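Local coordinates for E3 SUMO-protein ligase SIZ1 (PDB 3I2D) that acts as an E3 ligase that mediates attachment of SUMO (Smt3) to septins and to PCNA in budding yeast, at residues V63-K69 with R132-I137; K116-F122 with F198-M204; M248-I254 with L271-D275. All coordinates share one frame. Numbering follows the deposited sequence.

Contact 1: residues V63-K69 with R132-I137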
loop_
_atom_site.group_PDB
_atom_site.type_symbol
_atom_site.label_atom_id
_atom_site.label_comp_id
_atom_site.label_asym_id
_atom_site.label_seq_id
_atom_site.Cartn_x
_atom_site.Cartn_y
_atom_site.Cartn_z
ATOM N N VAL A 63 -0.829 -13.739 -24.343
ATOM C CA VAL A 63 -0.149 -13.718 -23.039
ATOM C C VAL A 63 -0.032 -12.338 -22.387
ATOM O O VAL A 63 1.002 -11.667 -22.497
ATOM C CB VAL A 63 1.273 -14.365 -23.115
ATOM C CG1 VAL A 63 1.948 -14.348 -21.732
ATOM C CG2 VAL A 63 1.159 -15.794 -23.613
ATOM N N PRO A 64 -1.094 -11.902 -21.681
ATOM C CA PRO A 64 -1.050 -10.593 -21.027
ATOM C C PRO A 64 0.164 -10.489 -20.111
ATOM O O PRO A 64 0.422 -11.379 -19.306
ATOM C CB PRO A 64 -2.382 -10.531 -20.277
ATOM C CG PRO A 64 -2.697 -11.968 -20.017
ATOM C CD PRO A 64 -2.324 -12.625 -21.320
ATOM N N THR A 65 0.914 -9.402 -20.257
ATOM C CA THR A 65 2.116 -9.173 -19.469
ATOM C C THR A 65 1.813 -9.039 -17.974
ATOM O O THR A 65 0.857 -8.369 -17.581
ATOM C CB THR A 65 2.851 -7.930 -20.012
ATOM O OG1 THR A 65 3.664 -7.351 -18.986
ATOM C CG2 THR A 65 1.841 -6.912 -20.552
ATOM N N ILE A 66 2.622 -9.697 -17.144
ATOM C CA ILE A 66 2.430 -9.679 -15.690
ATOM C C ILE A 66 2.662 -8.319 -15.047
ATOM O O ILE A 66 3.626 -7.627 -15.348
ATOM C CB ILE A 66 3.327 -10.757 -14.997
ATOM C CG1 ILE A 66 2.754 -12.151 -15.287
ATOM C CG2 ILE A 66 3.423 -10.510 -13.478
ATOM C CD1 ILE A 66 3.592 -13.287 -14.756
ATOM N N HIS A 67 1.759 -7.941 -14.151
ATOM C CA HIS A 67 1.848 -6.661 -13.474
ATOM C C HIS A 67 1.337 -6.824 -12.056
ATOM O O HIS A 67 0.144 -6.956 -11.826
ATOM C CB HIS A 67 1.005 -5.625 -14.209
ATOM C CG HIS A 67 1.059 -4.265 -13.592
ATOM N ND1 HIS A 67 2.222 -3.529 -13.524
ATOM C CD2 HIS A 67 0.111 -3.531 -12.967
ATOM C CE1 HIS A 67 1.986 -2.401 -12.880
ATOM N NE2 HIS A 67 0.713 -2.377 -12.530
ATOM N N PHE A 68 2.232 -6.793 -11.086
ATOM C CA PHE A 68 1.789 -6.980 -9.719
ATOM C C PHE A 68 0.904 -5.870 -9.177
ATOM O O PHE A 68 1.137 -4.697 -9.448
ATOM C CB PHE A 68 2.994 -7.181 -8.807
ATOM C CG PHE A 68 3.796 -8.394 -9.150
ATOM C CD1 PHE A 68 4.961 -8.287 -9.902
ATOM C CD2 PHE A 68 3.350 -9.659 -8.784
ATOM C CE1 PHE A 68 5.667 -9.416 -10.289
ATOM C CE2 PHE A 68 4.055 -10.794 -9.170
ATOM C CZ PHE A 68 5.216 -10.666 -9.925
ATOM N N LYS A 69 -0.122 -6.262 -8.418
ATOM C CA LYS A 69 -1.027 -5.309 -7.796
ATOM C C LYS A 69 -0.163 -4.309 -7.048
ATOM O O LYS A 69 0.703 -4.685 -6.246
ATOM C CB LYS A 69 -1.955 -5.997 -6.796
ATOM C CG LYS A 69 -2.998 -6.902 -7.399
ATOM C CD LYS A 69 -3.985 -7.346 -6.322
ATOM C CE LYS A 69 -4.950 -8.408 -6.830
ATOM N NZ LYS A 69 -5.932 -8.791 -5.776
ATOM N N ARG A 132 -3.453 -11.548 -15.048
ATOM C CA ARG A 132 -2.013 -11.394 -14.960
ATOM C C ARG A 132 -1.686 -9.914 -14.920
ATOM O O ARG A 132 -0.616 -9.512 -14.475
ATOM C CB ARG A 132 -1.336 -12.054 -16.168
ATOM C CG ARG A 132 -1.350 -13.573 -16.140
ATOM C CD ARG A 132 -0.900 -14.130 -17.461
ATOM N NE ARG A 132 0.420 -13.637 -17.839
ATOM C CZ ARG A 132 1.559 -14.283 -17.611
ATOM N NH1 ARG A 132 1.540 -15.463 -17.007
ATOM N NH2 ARG A 132 2.718 -13.747 -17.981
ATOM N N GLY A 133 -2.626 -9.108 -15.390
ATOM C CA GLY A 133 -2.422 -7.674 -15.415
ATOM C C GLY A 133 -2.542 -7.054 -14.044
ATOM O O GLY A 133 -2.090 -5.931 -13.831
ATOM N N ASN A 134 -3.160 -7.782 -13.117
ATOM C CA ASN A 134 -3.333 -7.313 -11.745
ATOM C C ASN A 134 -2.897 -8.444 -10.803
ATOM O O ASN A 134 -3.575 -8.773 -9.830
ATOM C CB ASN A 134 -4.798 -6.956 -11.496
ATOM C CG ASN A 134 -4.967 -6.017 -10.320
ATOM O OD1 ASN A 134 -6.009 -6.005 -9.669
ATOM N ND2 ASN A 134 -3.938 -5.210 -10.047
ATOM N N GLU A 135 -1.747 -9.026 -11.120
ATOM C CA GLU A 135 -1.155 -10.144 -10.395
ATOM C C GLU A 135 -1.053 -10.003 -8.873
ATOM O O GLU A 135 -0.634 -8.968 -8.360
ATOM C CB GLU A 135 0.242 -10.397 -10.968
ATOM C CG GLU A 135 0.878 -11.705 -10.545
ATOM C CD GLU A 135 0.556 -12.850 -11.488
ATOM O OE1 GLU A 135 -0.562 -12.893 -12.030
ATOM O OE2 GLU A 135 1.422 -13.721 -11.678
ATOM N N PRO A 136 -1.457 -11.041 -8.125
ATOM C CA PRO A 136 -1.352 -10.940 -6.660
ATOM C C PRO A 136 0.056 -11.404 -6.353
ATOM O O PRO A 136 0.590 -12.258 -7.063
ATOM C CB PRO A 136 -2.364 -11.962 -6.145
ATOM C CG PRO A 136 -3.199 -12.343 -7.378
ATOM C CD PRO A 136 -2.227 -12.231 -8.517
ATOM N N ILE A 137 0.681 -10.854 -5.327
ATOM C CA ILE A 137 2.021 -11.323 -5.005
ATOM C C ILE A 137 1.855 -12.658 -4.303
ATOM O O ILE A 137 1.267 -12.736 -3.231
ATOM C CB ILE A 137 2.747 -10.358 -4.087
ATOM C CG1 ILE A 137 3.054 -9.071 -4.852
ATOM C CG2 ILE A 137 4.003 -11.010 -3.542
ATOM C CD1 ILE A 137 3.538 -7.931 -3.974
#
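A loop can be held to another loop by borrowing the hydrogen bonding of a sheet, and residues 63-69 with 132-137 of the PINIT domain are a clear case. Neither segment is a regular strand, yet they run side by side in the same direction and form a single parallel bridge, Phe68 with Glu135, flanked by one further backbone bond. In the bridge, His67 O accepts a weak bond from Glu135 N (2.9 Å) and Lys69 N donates to Glu135 O (2.8 Å, nearly straight); the further bond runs from His67 N to Arg132 O (2.9 Å). Gly133 and Asn134 lie between the two bonded residues Arg132 and Glu135, and there Gly133 N is satisfied by Ser131 OG.

Arg132 adds to this pairing with its side chain. NE gives a straight bond to Pro64 O at 2.7 Å, while NH1 is taken by Ile126 O, so the guanidinium serves two backbone carbonyls. Its faces are covered by carbon: Val63 CG1 lies 3.9 Å from Arg132 NH2 on one face, and Ile66 CG1 3.1 Å from the same NH2 on the opposite one. His67 instead turns its NE2 to Glu70 OE2.

Among the apolar contacts, Phe68 CE2 meets Glu135 CG at 3.6 Å and Phe68 CD2 meets Ile137 CG1 at 4.0 Å, with the ring continuing onto Phe122 of the domain sheet. Every hydrogen bond across the segments ends on a main-chain carbonyl and just one uses a side-chain donor: the pairing is mostly backbone to backbone, so it depends little on side-chain polarity apart from Arg132.

Contact 2: residues K116-F122 with F198-M204; sequences KHRLYLF and FGYIVEM
At the apolar centre Val202 touches two aromatic rings: CG2 lies 3.9 Å from the Tyr120 ring centroid, a CH-pi contact over the face, and CG1 4.3 Å from Phe122 CE1 at the ring edge. Tyr200 sets its edge to the Phe122 face (both chi1 m), an offset edge-to-face pair (centroids 5.7 Å apart, planes at 75°). Met204 (chi1, chi2 m) brings CE 3.4 Å from Tyr120 OH, with an oblique Met-aromatic contact, SD to ring centroid 5.5 Å.

Arg118, Tyr120, Phe122, Phe198, Tyr200 and Val202 share one face of two extended antiparallel strands, 117-122 and 198-204, whose segment axes come within 4.6 Å with 141° between N-to-C directions. Their hydrogen-bonded pairs have Val202 N to Arg118 O 2.8 Å, Tyr200 N to Tyr120 O 2.9 Å and Phe198 N to Phe122 O 3.0 Å. The non-hydrogen-bonded pairs His117-Glu203 and Leu119-Ile201, and Leu121 paired with Gly199, put their side chains on the opposite face.

Toward the polar end, Met204 N reaches Lys116 O at 2.6 Å, Glu203 CG lies over the His117 ring, and Arg118 forms a salt bridge with Asp170. Flanked by strands 74-90 and 169-170, this is the inner pair of the PINIT domain's four-stranded antiparallel sheet.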
loop_
_atom_site.group_PDB
_atom_site.type_symbol
_atom_site.label_atom_id
_atom_site.label_comp_id
_atom_site.label_asym_id
_atom_site.label_seq_id
_atom_site.Cartn_x
_atom_site.Cartn_y
_atom_site.Cartn_z
ATOM N N LYS A 116 16.005 5.675 0.101
ATOM C CA LYS A 116 14.650 5.171 0.104
ATOM C C LYS A 116 14.473 4.131 -1.001
ATOM O O LYS A 116 13.389 3.990 -1.562
ATOM C CB LYS A 116 13.668 6.321 -0.105
ATOM C CG LYS A 116 13.576 7.287 1.061
ATOM C CD LYS A 116 12.366 8.211 0.913
ATOM C CE LYS A 116 12.235 9.142 2.112
ATOM N NZ LYS A 116 12.200 8.388 3.402
ATOM N N HIS A 117 15.533 3.403 -1.325
ATOM C CA HIS A 117 15.438 2.402 -2.375
ATOM C C HIS A 117 15.772 1.022 -1.871
ATOM O O HIS A 117 16.617 0.860 -0.995
ATOM C CB HIS A 117 16.359 2.762 -3.528
ATOM C CG HIS A 117 15.921 3.976 -4.276
ATOM N ND1 HIS A 117 16.015 5.247 -3.749
ATOM C CD2 HIS A 117 15.307 4.108 -5.477
ATOM C CE1 HIS A 117 15.473 6.108 -4.591
ATOM N NE2 HIS A 117 15.034 5.443 -5.647
ATOM N N ARG A 118 15.109 0.017 -2.430
ATOM C CA ARG A 118 15.350 -1.348 -1.985
ATOM C C ARG A 118 15.148 -2.351 -3.103
ATOM O O ARG A 118 14.400 -2.094 -4.043
ATOM C CB ARG A 118 14.419 -1.677 -0.821
ATOM C CG ARG A 118 14.326 -0.559 0.200
ATOM C CD ARG A 118 14.657 -1.055 1.581
ATOM N NE ARG A 118 15.944 -1.734 1.613
ATOM C CZ ARG A 118 16.398 -2.410 2.663
ATOM N NH1 ARG A 118 15.665 -2.494 3.771
ATOM N NH2 ARG A 118 17.577 -3.015 2.606
ATOM N N LEU A 119 15.819 -3.494 -3.002
ATOM C CA LEU A 119 15.708 -4.541 -4.015
ATOM C C LEU A 119 14.681 -5.587 -3.561
ATOM O O LEU A 119 14.944 -6.375 -2.656
ATOM C CB LEU A 119 17.061 -5.209 -4.210
ATOM C CG LEU A 119 17.386 -5.862 -5.548
ATOM C CD1 LEU A 119 18.120 -7.147 -5.233
ATOM C CD2 LEU A 119 16.131 -6.127 -6.374
ATOM N N TYR A 120 13.512 -5.585 -4.187
ATOM C CA TYR A 120 12.458 -6.516 -3.814
ATOM C C TYR A 120 12.316 -7.669 -4.793
ATOM O O TYR A 120 12.462 -7.506 -6.002
ATOM C CB TYR A 120 11.115 -5.780 -3.717
ATOM C CG TYR A 120 10.899 -5.003 -2.440
ATOM C CD1 TYR A 120 11.923 -4.853 -1.500
ATOM C CD2 TYR A 120 9.655 -4.442 -2.151
ATOM C CE1 TYR A 120 11.711 -4.173 -0.302
ATOM C CE2 TYR A 120 9.430 -3.755 -0.956
ATOM C CZ TYR A 120 10.460 -3.631 -0.040
ATOM O OH TYR A 120 10.236 -2.972 1.145
ATOM N N LEU A 121 12.046 -8.851 -4.270
ATOM C CA LEU A 121 11.837 -9.974 -5.150
ATOM C C LEU A 121 10.331 -10.235 -5.112
ATOM O O LEU A 121 9.727 -10.301 -4.035
ATOM C CB LEU A 121 12.607 -11.181 -4.659
ATOM C CG LEU A 121 12.438 -12.436 -5.506
ATOM C CD1 LEU A 121 12.823 -12.157 -6.954
ATOM C CD2 LEU A 121 13.286 -13.536 -4.894
ATOM N N PHE A 122 9.721 -10.324 -6.288
ATOM C CA PHE A 122 8.288 -10.577 -6.388
ATOM C C PHE A 122 8.058 -11.960 -6.960
ATOM O O PHE A 122 8.931 -12.522 -7.623
ATOM C CB PHE A 122 7.593 -9.569 -7.315
ATOM C CG PHE A 122 7.474 -8.194 -6.742
ATOM C CD1 PHE A 122 8.589 -7.375 -6.629
ATOM C CD2 PHE A 122 6.246 -7.720 -6.306
ATOM C CE1 PHE A 122 8.483 -6.115 -6.093
ATOM C CE2 PHE A 122 6.129 -6.456 -5.764
ATOM C CZ PHE A 122 7.251 -5.651 -5.659
ATOM N N PHE A 198 10.480 -11.887 -10.121
ATOM C CA PHE A 198 11.115 -10.722 -10.717
ATOM C C PHE A 198 11.850 -9.956 -9.642
ATOM O O PHE A 198 11.403 -9.888 -8.503
ATOM C CB PHE A 198 10.091 -9.782 -11.323
ATOM C CG PHE A 198 9.274 -10.385 -12.410
ATOM C CD1 PHE A 198 8.215 -11.232 -12.114
ATOM C CD2 PHE A 198 9.543 -10.087 -13.735
ATOM C CE1 PHE A 198 7.432 -11.769 -13.129
ATOM C CE2 PHE A 198 8.771 -10.617 -14.753
ATOM C CZ PHE A 198 7.715 -11.457 -14.455
ATOM N N GLY A 199 12.987 -9.382 -10.012
ATOM C CA GLY A 199 13.761 -8.594 -9.076
ATOM C C GLY A 199 13.592 -7.157 -9.508
ATOM O O GLY A 199 13.839 -6.824 -10.662
ATOM N N TYR A 200 13.136 -6.307 -8.602
ATOM C CA TYR A 200 12.932 -4.899 -8.926
ATOM C C TYR A 200 13.552 -4.009 -7.864
ATOM O O TYR A 200 13.515 -4.332 -6.664
ATOM C CB TYR A 200 11.441 -4.536 -8.959
ATOM C CG TYR A 200 10.620 -5.079 -10.106
ATOM C CD1 TYR A 200 9.551 -5.943 -9.871
ATOM C CD2 TYR A 200 10.840 -4.656 -11.413
ATOM C CE1 TYR A 200 8.712 -6.365 -10.910
ATOM C CE2 TYR A 200 10.010 -5.072 -12.455
ATOM C CZ TYR A 200 8.948 -5.924 -12.194
ATOM O OH TYR A 200 8.115 -6.316 -13.219
ATOM N N ILE A 201 14.131 -2.895 -8.310
ATOM C CA ILE A 201 14.654 -1.901 -7.384
ATOM C C ILE A 201 13.399 -1.045 -7.242
ATOM O O ILE A 201 12.867 -0.541 -8.234
ATOM C CB ILE A 201 15.792 -1.046 -7.990
ATOM C CG1 ILE A 201 17.091 -1.842 -8.020
ATOM C CG2 ILE A 201 16.023 0.183 -7.143
ATOM C CD1 ILE A 201 18.232 -1.106 -8.657
ATOM N N VAL A 202 12.890 -0.927 -6.024
ATOM C CA VAL A 202 11.689 -0.142 -5.801
ATOM C C VAL A 202 12.002 1.018 -4.884
ATOM O O VAL A 202 12.971 0.988 -4.114
ATOM C CB VAL A 202 10.560 -0.986 -5.142
ATOM C CG1 VAL A 202 10.280 -2.255 -5.975
ATOM C CG2 VAL A 202 10.953 -1.349 -3.713
ATOM N N GLU A 203 11.173 2.044 -4.973
ATOM C CA GLU A 203 11.356 3.201 -4.135
ATOM C C GLU A 203 10.359 3.157 -2.991
ATOM O O GLU A 203 9.151 3.054 -3.208
ATOM C CB GLU A 203 11.156 4.496 -4.931
ATOM C CG GLU A 203 11.434 5.751 -4.089
ATOM C CD GLU A 203 11.191 7.056 -4.827
ATOM O OE1 GLU A 203 11.943 7.353 -5.783
ATOM O OE2 GLU A 203 10.246 7.783 -4.444
ATOM N N MET A 204 10.879 3.232 -1.772
ATOM C CA MET A 204 10.048 3.237 -0.584
ATOM C C MET A 204 9.286 4.546 -0.570
ATOM O O MET A 204 9.893 5.613 -0.704
ATOM C CB MET A 204 10.910 3.193 0.670
ATOM C CG MET A 204 11.784 1.981 0.814
ATOM S SD MET A 204 10.789 0.571 1.237
ATOM C CE MET A 204 10.207 0.084 -0.409
#

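Contact 3: residues M248-I254 with L271-D275; sequences MSLQCPI and LQCFD
Two mostly irregular segments advance in roughly the same direction, without a regular ladder. CA atoms of Met248 and Gln272 stand 6.6 Å apart, those of Cys252 and Phe274 4.7 Å. Residues 248-249 end a strand; the chain then bends at Leu250 (phi/psi -95/-3), where Ser249 OG accepts from Gln251 N (2.9 Å) in an ST turn, and runs on extended. Residues 274-275 are a short strand leading into helix 276-285, with Asp275 as its N-cap: OD1 caps Trp278 N, while OD2 accepts from Lys260 N and Tyr261 N.

Gln272 (chi1 t, chi2 p) folds back so that NE2 meets Cys273 O at a very short 2.4 Å and Gln251 O in a weak bond of 3.2 Å. Pro253 CD packs on Phe274 CB at 3.5 Å. The Phe274 side chain (chi1 p) lies about 5 Å from the zinc ion held by Cys268, His270, Cys291 and Cys294.

Cys252 (chi1 t) directs SG to Asp275 N, 3.1 Å and almost straight, and SG weakly accepts from Ile254 N at 3.3 Å. The SP-RING keeps one of a classical RING's two zinc sites; at this point backbone N-H to sulfur hydrogen bonding, not metal, ties the segments.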
loop_
_atom_site.group_PDB
_atom_site.type_symbol
_atom_site.label_atom_id
_atom_site.label_comp_id
_atom_site.label_asym_id
_atom_site.label_seq_id
_atom_site.Cartn_x
_atom_site.Cartn_y
_atom_site.Cartn_z
ATOM N N MET A 248 -20.051 15.479 17.691
ATOM C CA MET A 248 -18.984 14.949 16.856
ATOM C C MET A 248 -17.716 14.956 17.667
ATOM O O MET A 248 -17.507 15.862 18.464
ATOM C CB MET A 248 -18.796 15.821 15.618
ATOM C CG MET A 248 -17.570 15.480 14.794
ATOM S SD MET A 248 -17.418 16.514 13.326
ATOM C CE MET A 248 -16.558 17.921 14.018
ATOM N N SER A 249 -16.868 13.952 17.456
ATOM C CA SER A 249 -15.610 13.850 18.185
ATOM C C SER A 249 -14.447 14.456 17.427
ATOM O O SER A 249 -14.400 14.410 16.201
ATOM C CB SER A 249 -15.279 12.389 18.480
ATOM O OG SER A 249 -14.034 12.274 19.156
ATOM N N LEU A 250 -13.508 15.025 18.171
ATOM C CA LEU A 250 -12.313 15.606 17.577
ATOM C C LEU A 250 -11.217 14.529 17.641
ATOM O O LEU A 250 -10.102 14.714 17.149
ATOM C CB LEU A 250 -11.884 16.845 18.365
ATOM C CG LEU A 250 -12.917 17.965 18.473
ATOM C CD1 LEU A 250 -12.271 19.179 19.131
ATOM C CD2 LEU A 250 -13.441 18.323 17.085
ATOM N N GLN A 251 -11.567 13.402 18.254
ATOM C CA GLN A 251 -10.671 12.270 18.416
ATOM C C GLN A 251 -10.704 11.340 17.203
ATOM O O GLN A 251 -11.745 11.149 16.573
ATOM C CB GLN A 251 -11.057 11.478 19.675
ATOM C CG GLN A 251 -11.105 12.322 20.949
ATOM C CD GLN A 251 -9.784 13.026 21.238
ATOM O OE1 GLN A 251 -8.848 12.427 21.757
ATOM N NE2 GLN A 251 -9.704 14.299 20.885
ATOM N N CYS A 252 -9.552 10.758 16.893
ATOM C CA CYS A 252 -9.431 9.831 15.784
ATOM C C CYS A 252 -9.875 8.438 16.225
ATOM O O CYS A 252 -9.616 8.023 17.348
ATOM C CB CYS A 252 -7.979 9.785 15.316
ATOM S SG CYS A 252 -7.676 8.659 13.957
ATOM N N PRO A 253 -10.555 7.690 15.344
ATOM C CA PRO A 253 -11.004 6.344 15.721
ATOM C C PRO A 253 -9.833 5.366 15.676
ATOM O O PRO A 253 -9.885 4.276 16.247
ATOM C CB PRO A 253 -12.051 6.010 14.665
ATOM C CG PRO A 253 -12.413 7.332 14.080
ATOM C CD PRO A 253 -11.115 8.066 14.042
ATOM N N ILE A 254 -8.785 5.770 14.969
ATOM C CA ILE A 254 -7.588 4.966 14.826
ATOM C C ILE A 254 -6.603 5.203 15.978
ATOM O O ILE A 254 -6.071 4.257 16.539
ATOM C CB ILE A 254 -6.876 5.287 13.506
ATOM C CG1 ILE A 254 -7.790 4.932 12.329
ATOM C CG2 ILE A 254 -5.546 4.535 13.430
ATOM C CD1 ILE A 254 -7.160 5.165 10.962
ATOM N N LEU A 271 -20.042 12.424 9.031
ATOM C CA LEU A 271 -19.299 13.556 9.548
ATOM C C LEU A 271 -17.954 13.177 10.158
ATOM O O LEU A 271 -16.948 13.858 9.928
ATOM C CB LEU A 271 -20.146 14.260 10.598
ATOM C CG LEU A 271 -20.528 15.709 10.331
ATOM C CD1 LEU A 271 -21.000 15.894 8.893
ATOM C CD2 LEU A 271 -21.613 16.088 11.319
ATOM N N GLN A 272 -17.943 12.092 10.931
ATOM C CA GLN A 272 -16.731 11.619 11.599
ATOM C C GLN A 272 -15.563 11.385 10.652
ATOM O O GLN A 272 -15.667 10.619 9.695
ATOM C CB GLN A 272 -17.020 10.328 12.388
ATOM C CG GLN A 272 -15.836 9.774 13.219
ATOM C CD GLN A 272 -15.176 10.833 14.109
ATOM O OE1 GLN A 272 -15.861 11.603 14.794
ATOM N NE2 GLN A 272 -13.843 10.867 14.109
ATOM N N CYS A 273 -14.452 12.064 10.924
ATOM C CA CYS A 273 -13.251 11.904 10.123
ATOM C C CYS A 273 -12.293 11.068 10.942
ATOM O O CYS A 273 -12.627 10.625 12.041
ATOM C CB CYS A 273 -12.612 13.257 9.822
ATOM S SG CYS A 273 -13.648 14.349 8.849
ATOM N N PHE A 274 -11.106 10.839 10.402
ATOM C CA PHE A 274 -10.080 10.076 11.105
ATOM C C PHE A 274 -8.761 10.714 10.699
ATOM O O PHE A 274 -8.704 11.422 9.699
ATOM C CB PHE A 274 -10.119 8.602 10.701
ATOM C CG PHE A 274 -10.085 8.392 9.234
ATOM C CD1 PHE A 274 -11.268 8.229 8.522
ATOM C CD2 PHE A 274 -8.871 8.371 8.550
ATOM C CE1 PHE A 274 -11.248 8.047 7.145
ATOM C CE2 PHE A 274 -8.837 8.191 7.183
ATOM C CZ PHE A 274 -10.034 8.026 6.470
ATOM N N ASP A 275 -7.699 10.467 11.456
ATOM C CA ASP A 275 -6.431 11.094 11.147
ATOM C C ASP A 275 -5.717 10.493 9.948
ATOM O O ASP A 275 -5.328 9.325 9.978
ATOM C CB ASP A 275 -5.540 11.056 12.381
ATOM C CG ASP A 275 -4.329 11.940 12.227
ATOM O OD1 ASP A 275 -3.290 11.446 11.742
ATOM O OD2 ASP A 275 -4.425 13.144 12.555
#

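In the fold
The principle is that regular backbone pairing dominates the more buried sheet, while isolated backbone and side-chain bonds hold the loops. Contacts 1 and 2 belong to the PINIT domain and cross along the chain, their segments alternating. Their centres are 17 Å apart, yet they touch: Phe68 CE1 is 3.5 Å from Phe122 CB, and Ile137 CD1 is 3.5 Å from Phe122 CE2. Contact 2 is the more buried, a regular ladder inside a sheet; contact 1 is a surface meeting of loops with a single bridge and an arginine. Contact 3, about 37 Å and 35 Å from them between centres, lies across the chain's centre in the SP-RING, where one backbone-to-sulfur bond and one weak side-chain amide bond accompany packing near a zinc site.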